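Long-range contact in kcn28 (Kitasatospora, PDB 6J31), which belongs to the GT-B fold proteins, with a C-terminal domain like that of the erythromycin biosynthesis protein CIII, and is seen with (2E,2'E)-3,3'-(1,2-phenylene)di(prop-2-enoic acid) bound: residues Phe81-Arg93 / Leu109-Gly121. Sequence-based numbering, arbitrary orientation.
With BG9 ((2E,2'E)-3,3'-(1,2-phenylene)di(prop-2-enoic acid)), chain I.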
loop_
_atom_site.group_PDB
_atom_site.type_symbol
_atom_site.label_atom_id
_atom_site.label_comp_id
_atom_site.label_asym_id
_atom_site.label_seq_id
_atom_site.Cartn_x
_atom_site.Cartn_y
_atom_site.Cartn_z
ATOM N N PHE A 81 -12.333 1.558 13.093
ATOM C CA PHE A 81 -11.332 0.496 13.122
ATOM C C PHE A 81 -11.517 -0.405 14.336
ATOM O O PHE A 81 -11.449 -1.635 14.221
ATOM C CB PHE A 81 -9.930 1.103 13.100
ATOM C CG PHE A 81 -9.480 1.532 11.734
ATOM C CD1 PHE A 81 -9.366 0.610 10.708
ATOM C CD2 PHE A 81 -9.186 2.859 11.468
ATOM C CE1 PHE A 81 -8.959 1.001 9.445
ATOM C CE2 PHE A 81 -8.785 3.253 10.208
ATOM C CZ PHE A 81 -8.669 2.324 9.195
ATOM N N LEU A 82 -11.770 0.185 15.506
ATOM C CA LEU A 82 -12.000 -0.622 16.698
ATOM C C LEU A 82 -13.261 -1.465 16.552
ATOM O O LEU A 82 -13.309 -2.609 17.019
ATOM C CB LEU A 82 -12.081 0.280 17.930
ATOM C CG LEU A 82 -12.166 -0.407 19.298
ATOM C CD1 LEU A 82 -11.039 -1.405 19.481
ATOM C CD2 LEU A 82 -12.118 0.630 20.400
ATOM N N ASP A 83 -14.289 -0.921 15.893
ATOM C CA ASP A 83 -15.479 -1.712 15.601
ATOM C C ASP A 83 -15.135 -2.911 14.733
ATOM O O ASP A 83 -15.642 -4.017 14.954
ATOM C CB ASP A 83 -16.541 -0.856 14.911
ATOM C CG ASP A 83 -17.215 0.123 15.854
ATOM O OD1 ASP A 83 -17.015 0.029 17.087
ATOM O OD2 ASP A 83 -17.976 0.976 15.351
ATOM N N ASP A 84 -14.287 -2.706 13.722
ATOM C CA ASP A 84 -13.888 -3.814 12.862
ATOM C C ASP A 84 -13.084 -4.852 13.635
ATOM O O ASP A 84 -13.266 -6.058 13.433
ATOM C CB ASP A 84 -13.091 -3.295 11.666
ATOM C CG ASP A 84 -12.852 -4.366 10.618
ATOM O OD1 ASP A 84 -13.840 -4.956 10.125
ATOM O OD2 ASP A 84 -11.672 -4.620 10.292
ATOM N N ALA A 85 -12.188 -4.409 14.522
ATOM C CA ALA A 85 -11.415 -5.357 15.322
ATOM C C ALA A 85 -12.317 -6.165 16.244
ATOM O O ALA A 85 -12.146 -7.381 16.382
ATOM C CB ALA A 85 -10.343 -4.621 16.128
ATOM N N VAL A 86 -13.290 -5.505 16.878
ATOM C CA VAL A 86 -14.217 -6.203 17.765
ATOM C C VAL A 86 -15.052 -7.209 16.979
ATOM O O VAL A 86 -15.328 -8.315 17.459
ATOM C CB VAL A 86 -15.096 -5.180 18.513
ATOM C CG1 VAL A 86 -16.253 -5.861 19.217
ATOM C CG2 VAL A 86 -14.256 -4.400 19.512
ATOM N N GLY A 87 -15.471 -6.840 15.765
ATOM C CA GLY A 87 -16.260 -7.749 14.944
ATOM C C GLY A 87 -15.452 -8.875 14.321
ATOM O O GLY A 87 -15.976 -9.968 14.080
ATOM N N MET A 88 -14.192 -8.602 13.970
ATOM C CA MET A 88 -13.391 -9.590 13.253
ATOM C C MET A 88 -13.040 -10.787 14.131
ATOM O O MET A 88 -13.134 -11.939 13.692
ATOM C CB MET A 88 -12.119 -8.938 12.710
ATOM C CG MET A 88 -11.348 -9.799 11.734
ATOM S SD MET A 88 -9.740 -9.104 11.306
ATOM C CE MET A 88 -10.194 -7.514 10.622
ATOM N N LEU A 89 -12.627 -10.533 15.371
ATOM C CA LEU A 89 -12.080 -11.605 16.202
ATOM C C LEU A 89 -13.047 -12.764 16.414
ATOM O O LEU A 89 -12.638 -13.918 16.203
ATOM C CB LEU A 89 -11.594 -11.011 17.527
ATOM C CG LEU A 89 -11.073 -12.001 18.562
ATOM C CD1 LEU A 89 -9.921 -12.815 17.995
ATOM C CD2 LEU A 89 -10.625 -11.225 19.788
ATOM N N PRO A 90 -14.315 -12.554 16.802
ATOM C CA PRO A 90 -15.208 -13.716 16.961
ATOM C C PRO A 90 -15.451 -14.459 15.660
ATOM O O PRO A 90 -15.598 -15.687 15.673
ATOM C CB PRO A 90 -16.498 -13.100 17.518
ATOM C CG PRO A 90 -16.442 -11.672 17.137
ATOM C CD PRO A 90 -15.002 -11.292 17.124
ATOM N N GLN A 91 -15.510 -13.749 14.534
ATOM C CA GLN A 91 -15.677 -14.433 13.256
ATOM C C GLN A 91 -14.468 -15.294 12.928
ATOM O O GLN A 91 -14.619 -16.444 12.502
ATOM C CB GLN A 91 -15.935 -13.419 12.152
ATOM C CG GLN A 91 -17.199 -12.628 12.364
ATOM C CD GLN A 91 -17.468 -11.685 11.229
ATOM O OE1 GLN A 91 -17.810 -12.113 10.132
ATOM N NE2 GLN A 91 -17.340 -10.390 11.490
ATOM N N LEU A 92 -13.263 -14.767 13.149
ATOM C CA LEU A 92 -12.061 -15.564 12.939
ATOM C C LEU A 92 -12.023 -16.752 13.889
ATOM O O LEU A 92 -11.624 -17.855 13.497
ATOM C CB LEU A 92 -10.822 -14.694 13.128
ATOM C CG LEU A 92 -10.573 -13.603 12.091
ATOM C CD1 LEU A 92 -9.293 -12.878 12.436
ATOM C CD2 LEU A 92 -10.502 -14.192 10.693
ATOM N N ARG A 93 -12.417 -16.542 15.148
ATOM C CA ARG A 93 -12.425 -17.640 16.109
ATOM C C ARG A 93 -13.371 -18.745 15.665
ATOM O O ARG A 93 -13.012 -19.928 15.686
ATOM C CB ARG A 93 -12.819 -17.125 17.497
ATOM C CG ARG A 93 -12.711 -18.165 18.617
ATOM C CD ARG A 93 -13.124 -17.585 19.976
ATOM N NE ARG A 93 -12.479 -16.299 20.246
ATOM C CZ ARG A 93 -11.273 -16.153 20.792
ATOM N NH1 ARG A 93 -10.555 -17.215 21.142
ATOM N NH2 ARG A 93 -10.786 -14.935 20.990
ATOM N N LEU A 109 -3.941 -4.235 9.255
ATOM C CA LEU A 109 -5.275 -3.962 9.774
ATOM C C LEU A 109 -6.005 -5.222 10.215
ATOM O O LEU A 109 -7.128 -5.125 10.720
ATOM C CB LEU A 109 -6.108 -3.220 8.718
ATOM C CG LEU A 109 -5.605 -1.837 8.280
ATOM C CD1 LEU A 109 -6.558 -1.184 7.297
ATOM C CD2 LEU A 109 -5.405 -0.936 9.476
ATOM N N ALA A 110 -5.384 -6.391 10.078
ATOM C CA ALA A 110 -5.977 -7.656 10.492
ATOM C C ALA A 110 -5.328 -8.188 11.766
ATOM O O ALA A 110 -5.270 -9.401 11.990
ATOM C CB ALA A 110 -5.880 -8.684 9.368
ATOM N N TYR A 111 -4.871 -7.281 12.625
ATOM C CA TYR A 111 -4.221 -7.621 13.884
ATOM C C TYR A 111 -5.094 -8.424 14.854
ATOM O O TYR A 111 -4.532 -9.056 15.755
ATOM C CB TYR A 111 -3.709 -6.350 14.576
ATOM C CG TYR A 111 -4.774 -5.310 14.807
ATOM C CD1 TYR A 111 -5.516 -5.293 15.985
ATOM C CD2 TYR A 111 -5.050 -4.350 13.842
ATOM C CE1 TYR A 111 -6.503 -4.338 16.195
ATOM C CE2 TYR A 111 -6.031 -3.399 14.041
ATOM C CZ TYR A 111 -6.755 -3.398 15.214
ATOM O OH TYR A 111 -7.731 -2.447 15.391
ATOM N N PRO A 112 -6.435 -8.444 14.755
ATOM C CA PRO A 112 -7.179 -9.411 15.581
ATOM C C PRO A 112 -6.740 -10.845 15.356
ATOM O O PRO A 112 -6.882 -11.673 16.265
ATOM C CB PRO A 112 -8.639 -9.191 15.160
ATOM C CG PRO A 112 -8.688 -7.760 14.827
ATOM C CD PRO A 112 -7.373 -7.482 14.130
ATOM N N ALA A 113 -6.181 -11.160 14.185
ATOM C CA ALA A 113 -5.627 -12.491 13.975
ATOM C C ALA A 113 -4.474 -12.771 14.929
ATOM O O ALA A 113 -4.298 -13.913 15.365
ATOM C CB ALA A 113 -5.176 -12.651 12.522
ATOM N N ARG A 114 -3.682 -11.750 15.273
ATOM C CA ARG A 114 -2.619 -11.960 16.251
ATOM C C ARG A 114 -3.189 -12.266 17.630
ATOM O O ARG A 114 -2.675 -13.140 18.339
ATOM C CB ARG A 114 -1.707 -10.739 16.325
ATOM C CG ARG A 114 -0.629 -10.860 17.384
ATOM C CD ARG A 114 0.151 -9.566 17.540
ATOM N NE ARG A 114 1.250 -9.717 18.490
ATOM C CZ ARG A 114 2.021 -8.723 18.921
ATOM N NH1 ARG A 114 1.815 -7.480 18.509
ATOM N NH2 ARG A 114 2.999 -8.978 19.775
ATOM N N VAL A 115 -4.264 -11.571 18.017
ATOM C CA VAL A 115 -4.915 -11.864 19.291
ATOM C C VAL A 115 -5.362 -13.314 19.316
ATOM O O VAL A 115 -5.163 -14.031 20.304
ATOM C CB VAL A 115 -6.099 -10.907 19.523
ATOM C CG1 VAL A 115 -6.858 -11.287 20.795
ATOM C CG2 VAL A 115 -5.627 -9.460 19.577
ATOM N N LEU A 116 -5.939 -13.775 18.206
ATOM C CA LEU A 116 -6.352 -15.164 18.095
ATOM C C LEU A 116 -5.145 -16.090 18.187
ATOM O O LEU A 116 -5.183 -17.112 18.885
ATOM C CB LEU A 116 -7.092 -15.354 16.770
ATOM C CG LEU A 116 -8.219 -16.376 16.647
ATOM C CD1 LEU A 116 -8.267 -17.010 15.264
ATOM C CD2 LEU A 116 -8.179 -17.412 17.753
ATOM N N ALA A 117 -4.048 -15.723 17.520
ATOM C CA ALA A 117 -2.843 -16.543 17.557
ATOM C C ALA A 117 -2.278 -16.622 18.967
ATOM O O ALA A 117 -1.775 -17.671 19.386
ATOM C CB ALA A 117 -1.804 -15.990 16.583
ATOM N N MET A 118 -2.336 -15.516 19.710
ATOM C CA MET A 118 -1.866 -15.530 21.090
ATOM C C MET A 118 -2.726 -16.446 21.961
ATOM O O MET A 118 -2.201 -17.173 22.812
ATOM C CB MET A 118 -1.847 -14.104 21.636
ATOM C CG MET A 118 -0.687 -13.274 21.092
ATOM S SD MET A 118 -0.902 -11.499 21.299
ATOM C CE MET A 118 -0.402 -11.305 23.009
ATOM N N ASN A 119 -4.045 -16.446 21.740
ATOM C CA ASN A 119 -4.936 -17.313 22.511
ATOM C C ASN A 119 -4.598 -18.788 22.305
ATOM O O ASN A 119 -4.642 -19.580 23.252
ATOM C CB ASN A 119 -6.395 -17.058 22.120
ATOM C CG ASN A 119 -6.932 -15.724 22.627
ATOM O OD1 ASN A 119 -6.373 -15.113 23.532
ATOM N ND2 ASN A 119 -8.033 -15.274 22.038
ATOM N N TRP A 120 -4.267 -19.177 21.074
ATOM C CA TRP A 120 -4.088 -20.575 20.710
ATOM C C TRP A 120 -2.633 -21.015 20.675
ATOM O O TRP A 120 -2.356 -22.154 20.286
ATOM C CB TRP A 120 -4.735 -20.852 19.352
ATOM C CG TRP A 120 -6.220 -20.728 19.342
ATOM C CD1 TRP A 120 -7.050 -20.676 20.425
ATOM C CD2 TRP A 120 -7.066 -20.694 18.188
ATOM N NE1 TRP A 120 -8.358 -20.592 20.015
ATOM C CE2 TRP A 120 -8.394 -20.605 18.645
ATOM C CE3 TRP A 120 -6.826 -20.722 16.811
ATOM C CZ2 TRP A 120 -9.480 -20.546 17.773
ATOM C CZ3 TRP A 120 -7.904 -20.657 15.949
ATOM C CH2 TRP A 120 -9.213 -20.569 16.431
ATOM N N GLY A 121 -1.706 -20.155 21.082
ATOM C CA GLY A 121 -0.294 -20.504 21.039
ATOM C C GLY A 121 0.206 -20.823 19.648
ATOM O O GLY A 121 1.018 -21.741 19.473
HETATM C C1 BG9 I . -0.145 1.159 8.565
HETATM C C2 BG9 I . -0.915 2.082 9.274
HETATM C C3 BG9 I . -2.214 2.376 8.860
HETATM C C4 BG9 I . -2.754 1.729 7.738
HETATM C C5 BG9 I . -1.983 0.805 7.033
HETATM C C6 BG9 I . -0.680 0.520 7.445
HETATM C C7 BG9 I . -4.193 2.025 7.262
HETATM C C8 BG9 I . -4.435 2.953 6.333
HETATM C C9 BG9 I . -5.882 3.221 5.876
HETATM C C10 BG9 I . -3.034 3.398 9.671
HETATM C C11 BG9 I . -2.379 4.272 10.443
HETATM C C12 BG9 I . -3.166 5.298 11.278
HETATM O O2 BG9 I . -2.915 5.421 12.431
HETATM O O3 BG9 I . -6.447 4.207 6.708
HETATM O O HOH W 1 -8.948 -2.031 13.240
HETATM O O HOH W 2 -9.486 -3.320 11.412
HETATM O O HOH W 3 -11.191 -20.617 21.005
#
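A water held between F81 and Y111 donates to the carbonyl O of F81 at 2.7 Å and also meets the hydroxyl OH of Y111; a second donates both to OD2 of D84, 2.8 Å away, and to the carbonyl O of L109. Between these waters and R93 apolar contacts fill the interface. Y111 has CG in the crowded position between its backbone N and carbonyl carbon (chi1 56°), which brings one ring face over CD of P112 and the hydroxyl to CB of A85. The ring of P112 packs against helix 81-93, its CG 3.7 Å from CA of A85, while the M88 side chain crosses it at about a right angle, with SD against CG and CB. L89 then straddles the first turns of helix 112-120, CD1 reaching the carbonyl O of P112 and CD2 lying 3.9 Å from CG1 of V115. L92 sets CD1 against the backbone of A113 and CB near L116 CD1. L116 CD2 fills the corner between R93 and W120, centred over one face of the indole and also over one face of the guanidinium, whose plane stands nearly perpendicular to the indole ring (89°). A third water accepts from W120 NE1 at 3.0 Å and, weakly, from R93 NH1. At the opposite end F81 and L109 meet through CE1 and CD1, 3.9 Å apart, and both line the BG9 pocket. The axes of segments 81-93 and 112-120 approach to 9.1 Å and cross at -44°; 81-93 belongs to helix 74-96, in the domain built on the seven-stranded parallel sheet. L116 and A117 touch F104 of strand 103-107, and A85 packs on W164 of helix 152-167.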